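Local coordinates for exocyst complex component EXO70 (Saccharomyces cerevisiae, PDB 2PFV), which helps assemble the exocyst, the complex that tethers secretory vesicles to sites of exocytosis, and interacts with the small GTPase RHO3, at residues I215-I220 against L264-L269; G328-M333 against E361-L366. All blocks are in the same frame, centred on the assembly; numbering follows the deposited sequence.

Contact 1 (I215-I220 against L264-L269); sequences ILSPLI and LQNYNL
Leu-264 reaches helix 208-236 with its isobutyl end, splitting its two methyls between two residues of that helix. CD1 lies 4.2 Å from CB of Leu-216. CD2 lies 3.9 Å from CG1 of Ile-220. Leu-259, from the loop before it, touches both Leu-264 and Ile-220, while Leu-216 also packs on Ile-190 of helix 179-200, so the apolar patch extends beyond the pair.

Gln-265 follows and wraps around the hydroxyl of Ser-217. Its backbone N gives a weak hydrogen bond to Ser-217 OG (3.3 Å), and its CG comes within 3.2 Å of the same oxygen. With OG beside its own backbone N (chi1 -67°), Ser-217 also hydrogen-bonds to Ser-213 O, one turn back in its helix, the stronger of its two polar links.

Asn-266, in the turn leading into helix 267-296, donates the shorter and straighter of the two bonds that cross the contact. Its ND2 lies 2.9 Å from Ser-217 O, at 168°; the oxygen lies close to the amide plane, yet the donor stands above the carbonyl plane, 51° out of it. Just after Ser-217 the helix is kinked, at Pro-218, which has no N-H, and Leu-219, whose N makes no bond to the turn before. OD1 faces CG2 of Ile-220 at 3.4 Å.

Within the elongated all-helical Exo70 rod, this turn is thus held against the flank of helix 208-236. One half of the amide is bonded; the other is buried against aliphatic carbon without a polar partner in the model, which probably offsets part of the gain.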
loop_
_atom_site.group_PDB
_atom_site.type_symbol
_atom_site.label_atom_id
_atom_site.label_comp_id
_atom_site.label_asym_id
_atom_site.label_seq_id
_atom_site.Cartn_x
_atom_site.Cartn_y
_atom_site.Cartn_z
ATOM N N ILE A 215 8.130 -28.380 -8.399
ATOM C CA ILE A 215 9.364 -27.692 -8.051
ATOM C C ILE A 215 9.101 -26.332 -7.410
ATOM O O ILE A 215 9.858 -25.890 -6.551
ATOM C CB ILE A 215 10.245 -27.469 -9.308
ATOM C CG1 ILE A 215 10.637 -28.818 -9.924
ATOM C CG2 ILE A 215 11.498 -26.657 -8.938
ATOM C CD1 ILE A 215 11.408 -28.687 -11.236
ATOM N N LEU A 216 8.023 -25.674 -7.826
ATOM C CA LEU A 216 7.697 -24.347 -7.311
ATOM C C LEU A 216 6.828 -24.317 -6.063
ATOM O O LEU A 216 7.003 -23.450 -5.204
ATOM C CB LEU A 216 7.022 -23.519 -8.404
ATOM C CG LEU A 216 7.801 -23.284 -9.701
ATOM C CD1 LEU A 216 6.975 -22.385 -10.623
ATOM C CD2 LEU A 216 9.151 -22.635 -9.395
ATOM N N SER A 217 5.890 -25.252 -5.960
ATOM C CA SER A 217 4.997 -25.288 -4.807
ATOM C C SER A 217 5.729 -25.246 -3.472
ATOM O O SER A 217 5.319 -24.533 -2.559
ATOM C CB SER A 217 4.082 -26.516 -4.873
ATOM O OG SER A 217 3.173 -26.397 -5.959
ATOM N N PRO A 218 6.818 -26.014 -3.332
ATOM C CA PRO A 218 7.523 -25.964 -2.048
ATOM C C PRO A 218 8.060 -24.559 -1.769
ATOM O O PRO A 218 8.000 -24.072 -0.638
ATOM C CB PRO A 218 8.636 -26.991 -2.230
ATOM C CG PRO A 218 7.990 -28.005 -3.139
ATOM C CD PRO A 218 7.318 -27.123 -4.163
ATOM N N LEU A 219 8.574 -23.909 -2.807
ATOM C CA LEU A 219 9.117 -22.561 -2.670
ATOM C C LEU A 219 8.009 -21.611 -2.210
ATOM O O LEU A 219 8.208 -20.779 -1.329
ATOM C CB LEU A 219 9.683 -22.084 -4.009
ATOM C CG LEU A 219 10.571 -23.069 -4.779
ATOM C CD1 LEU A 219 11.136 -22.387 -6.018
ATOM C CD2 LEU A 219 11.694 -23.557 -3.886
ATOM N N ILE A 220 6.842 -21.753 -2.825
ATOM C CA ILE A 220 5.686 -20.937 -2.503
ATOM C C ILE A 220 5.230 -21.198 -1.071
ATOM O O ILE A 220 4.830 -20.282 -0.357
ATOM C CB ILE A 220 4.524 -21.245 -3.469
ATOM C CG1 ILE A 220 4.887 -20.762 -4.876
ATOM C CG2 ILE A 220 3.235 -20.614 -2.969
ATOM C CD1 ILE A 220 5.178 -19.286 -4.965
ATOM N N LEU A 264 -0.403 -24.626 -10.168
ATOM C CA LEU A 264 0.199 -24.754 -8.850
ATOM C C LEU A 264 -0.645 -25.651 -7.954
ATOM O O LEU A 264 -1.834 -25.835 -8.192
ATOM C CB LEU A 264 0.341 -23.373 -8.206
ATOM C CG LEU A 264 1.655 -23.099 -7.477
ATOM C CD1 LEU A 264 2.806 -23.137 -8.477
ATOM C CD2 LEU A 264 1.590 -21.742 -6.793
ATOM N N GLN A 265 -0.019 -26.206 -6.922
ATOM C CA GLN A 265 -0.715 -27.080 -5.992
ATOM C C GLN A 265 -1.306 -26.257 -4.859
ATOM O O GLN A 265 -2.490 -26.368 -4.544
ATOM C CB GLN A 265 0.248 -28.105 -5.392
ATOM C CG GLN A 265 1.109 -28.842 -6.397
ATOM C CD GLN A 265 1.930 -29.936 -5.744
ATOM O OE1 GLN A 265 2.597 -29.711 -4.732
ATOM N NE2 GLN A 265 1.890 -31.131 -6.324
ATOM N N ASN A 266 -0.462 -25.430 -4.250
ATOM C CA ASN A 266 -0.864 -24.591 -3.130
ATOM C C ASN A 266 -1.067 -23.121 -3.490
ATOM O O ASN A 266 -0.575 -22.235 -2.791
ATOM C CB ASN A 266 0.179 -24.698 -2.016
ATOM C CG ASN A 266 1.591 -24.483 -2.519
ATOM O OD1 ASN A 266 1.829 -23.677 -3.421
ATOM N ND2 ASN A 266 2.541 -25.195 -1.928
ATOM N N TYR A 267 -1.792 -22.859 -4.571
ATOM C CA TYR A 267 -2.046 -21.482 -4.984
ATOM C C TYR A 267 -2.925 -20.820 -3.926
ATOM O O TYR A 267 -2.942 -19.594 -3.782
ATOM C CB TYR A 267 -2.755 -21.452 -6.341
ATOM C CG TYR A 267 -2.753 -20.088 -6.993
ATOM C CD1 TYR A 267 -1.562 -19.508 -7.430
ATOM C CD2 TYR A 267 -3.934 -19.363 -7.147
ATOM C CE1 TYR A 267 -1.544 -18.237 -8.003
ATOM C CE2 TYR A 267 -3.931 -18.086 -7.718
ATOM C CZ TYR A 267 -2.732 -17.531 -8.142
ATOM O OH TYR A 267 -2.717 -16.269 -8.691
ATOM N N ASN A 268 -3.645 -21.652 -3.179
ATOM C CA ASN A 268 -4.541 -21.189 -2.125
ATOM C C ASN A 268 -3.801 -20.376 -1.067
ATOM O O ASN A 268 -4.345 -19.416 -0.518
ATOM C CB ASN A 268 -5.236 -22.393 -1.474
ATOM C CG ASN A 268 -4.264 -23.306 -0.745
ATOM O OD1 ASN A 268 -4.042 -23.161 0.456
ATOM N ND2 ASN A 268 -3.670 -24.245 -1.475
ATOM N N LEU A 269 -2.564 -20.763 -0.777
ATOM C CA LEU A 269 -1.767 -20.053 0.216
ATOM C C LEU A 269 -1.628 -18.586 -0.174
ATOM O O LEU A 269 -1.852 -17.694 0.642
ATOM C CB LEU A 269 -0.371 -20.683 0.344
ATOM C CG LEU A 269 -0.211 -22.039 1.047
ATOM C CD1 LEU A 269 -0.552 -21.904 2.518
ATOM C CD2 LEU A 269 -1.102 -23.073 0.396
#

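Contact 2 (G328-M333 against E361-L366); sequences GCLGAM and EDHNVL
His-363 presents its imidazole to the C-terminal end of helix 326-332 in two ways at once. Leu-330 O lies over one ring face, 3.2 Å from ND1, and the poor angle rules out a hydrogen bond; that carbonyl instead accepts from Met-333 N within its own turn. At the ring edge, near its plane, Met-333 CB meets ND1, also at 3.2 Å. CG of His-363 sits beside its backbone N (chi1 -77°), which carries the ring toward this pair. Leu-330 runs obliquely over the base of the histidine, its CG 3.5 Å from CB of His-363, and extends CD1 to the histidine carbonyl and CD2 to Asn-364 OD1 at 3.2 Å.

The arrangement is a helix end meeting a helix start within the all-helical rod of Exo70: the last turn of helix 326-332 and the residue after it meet the first turn of helix 363-390. Asp-362 is the N-cap of the latter, its OD1 accepting from Asn-364 N at 2.8 Å and, weakly, from Asn-364 ND2; this second bond ties the amide whose oxygen faces Leu-330.

Met-333 and Leu-366 lie alongside each other, pointing opposite ways, SD of Met-333 being 3.8 Å from CB of Leu-366. Leu-366 CD1 runs back to Met-333 O at 3.5 Å. Bends at chi2 (-61°) and chi3 (94°) turn the methionine end away from 361-366, and the side chain also touches Phe-285 of helix 267-296, Leu-367 and Trp-341.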
loop_
_atom_site.group_PDB
_atom_site.type_symbol
_atom_site.label_atom_id
_atom_site.label_comp_id
_atom_site.label_asym_id
_atom_site.label_seq_id
_atom_site.Cartn_x
_atom_site.Cartn_y
_atom_site.Cartn_z
ATOM N N GLY A 328 1.466 2.594 -3.104
ATOM C CA GLY A 328 0.770 1.632 -2.269
ATOM C C GLY A 328 -0.608 2.128 -1.877
ATOM O O GLY A 328 -1.590 1.392 -1.972
ATOM N N CYS A 329 -0.677 3.381 -1.429
ATOM C CA CYS A 329 -1.939 3.987 -1.023
ATOM C C CYS A 329 -2.917 3.953 -2.187
ATOM O O CYS A 329 -4.059 3.517 -2.046
ATOM C CB CYS A 329 -1.723 5.441 -0.599
ATOM S SG CYS A 329 -0.591 5.691 0.789
ATOM N N LEU A 330 -2.457 4.422 -3.339
ATOM C CA LEU A 330 -3.288 4.453 -4.532
ATOM C C LEU A 330 -3.741 3.038 -4.877
ATOM O O LEU A 330 -4.916 2.802 -5.155
ATOM C CB LEU A 330 -2.502 5.060 -5.699
ATOM C CG LEU A 330 -3.301 5.909 -6.690
ATOM C CD1 LEU A 330 -4.002 7.039 -5.950
ATOM C CD2 LEU A 330 -2.367 6.468 -7.748
ATOM N N GLY A 331 -2.804 2.096 -4.850
ATOM C CA GLY A 331 -3.147 0.720 -5.151
ATOM C C GLY A 331 -4.144 0.177 -4.146
ATOM O O GLY A 331 -4.992 -0.649 -4.482
ATOM N N ALA A 332 -4.041 0.652 -2.908
ATOM C CA ALA A 332 -4.926 0.216 -1.836
ATOM C C ALA A 332 -6.337 0.765 -2.010
ATOM O O ALA A 332 -7.281 0.278 -1.387
ATOM C CB ALA A 332 -4.360 0.648 -0.487
ATOM N N MET A 333 -6.481 1.779 -2.857
ATOM C CA MET A 333 -7.789 2.378 -3.100
ATOM C C MET A 333 -8.701 1.441 -3.891
ATOM O O MET A 333 -9.855 1.777 -4.165
ATOM C CB MET A 333 -7.629 3.706 -3.849
ATOM C CG MET A 333 -6.966 4.802 -3.030
ATOM S SD MET A 333 -7.925 5.226 -1.556
ATOM C CE MET A 333 -7.161 4.168 -0.324
ATOM N N GLU A 361 -14.375 6.484 -9.304
ATOM C CA GLU A 361 -13.739 5.211 -9.617
ATOM C C GLU A 361 -12.243 5.424 -9.841
ATOM O O GLU A 361 -11.487 4.467 -10.027
ATOM C CB GLU A 361 -14.381 4.593 -10.859
ATOM N N ASP A 362 -11.821 6.683 -9.825
ATOM C CA ASP A 362 -10.414 7.013 -10.015
ATOM C C ASP A 362 -9.682 6.826 -8.687
ATOM O O ASP A 362 -10.187 7.219 -7.635
ATOM C CB ASP A 362 -10.272 8.461 -10.476
ATOM C CG ASP A 362 -8.858 8.801 -10.891
ATOM O OD1 ASP A 362 -7.909 8.262 -10.280
ATOM O OD2 ASP A 362 -8.692 9.618 -11.821
ATOM N N HIS A 363 -8.494 6.229 -8.733
ATOM C CA HIS A 363 -7.713 5.996 -7.518
ATOM C C HIS A 363 -7.211 7.293 -6.897
ATOM O O HIS A 363 -7.248 7.461 -5.680
ATOM C CB HIS A 363 -6.519 5.085 -7.812
ATOM C CG HIS A 363 -6.880 3.640 -7.958
ATOM N ND1 HIS A 363 -7.518 2.929 -6.965
ATOM C CD2 HIS A 363 -6.673 2.766 -8.971
ATOM C CE1 HIS A 363 -7.688 1.679 -7.359
ATOM N NE2 HIS A 363 -7.184 1.554 -8.574
ATOM N N ASN A 364 -6.735 8.196 -7.745
ATOM C CA ASN A 364 -6.219 9.487 -7.302
ATOM C C ASN A 364 -7.315 10.314 -6.629
ATOM O O ASN A 364 -7.049 11.061 -5.689
ATOM C CB ASN A 364 -5.654 10.254 -8.497
ATOM C CG ASN A 364 -4.548 9.494 -9.204
ATOM O OD1 ASN A 364 -3.439 9.365 -8.684
ATOM N ND2 ASN A 364 -4.848 8.975 -10.394
ATOM N N VAL A 365 -8.542 10.176 -7.121
ATOM C CA VAL A 365 -9.681 10.900 -6.568
ATOM C C VAL A 365 -10.038 10.319 -5.207
ATOM O O VAL A 365 -10.328 11.058 -4.266
ATOM C CB VAL A 365 -10.912 10.795 -7.491
ATOM C CG1 VAL A 365 -12.137 11.392 -6.808
ATOM C CG2 VAL A 365 -10.633 11.512 -8.801
ATOM N N LEU A 366 -10.012 8.993 -5.117
ATOM C CA LEU A 366 -10.317 8.282 -3.878
ATOM C C LEU A 366 -9.303 8.608 -2.793
ATOM O O LEU A 366 -9.665 8.862 -1.645
ATOM C CB LEU A 366 -10.319 6.772 -4.124
ATOM C CG LEU A 366 -11.628 6.184 -4.644
ATOM C CD1 LEU A 366 -11.420 4.730 -5.056
ATOM C CD2 LEU A 366 -12.686 6.296 -3.552
#

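Followed from the N terminus, the chain enters contact 1 on helix 208-236 and closes its loop at 264-269, after 43 intervening residues, 34 of them helical. Helix 267-296 then leads onward, and contact 2 opens at 328-333, closing at 361-366 after 27 residues without helix or strand. The two loops therefore stand in series, neither nested nor crossed. Their centres are 30 Å apart, and the nearest atoms about 16 Å, so they do not touch. Helix 267-296 relates them: its N-terminal part lies in contact 1, while its Phe-285 packs on contact 2. All four segments belong to the C-terminal region characteristic of the Exo70 family.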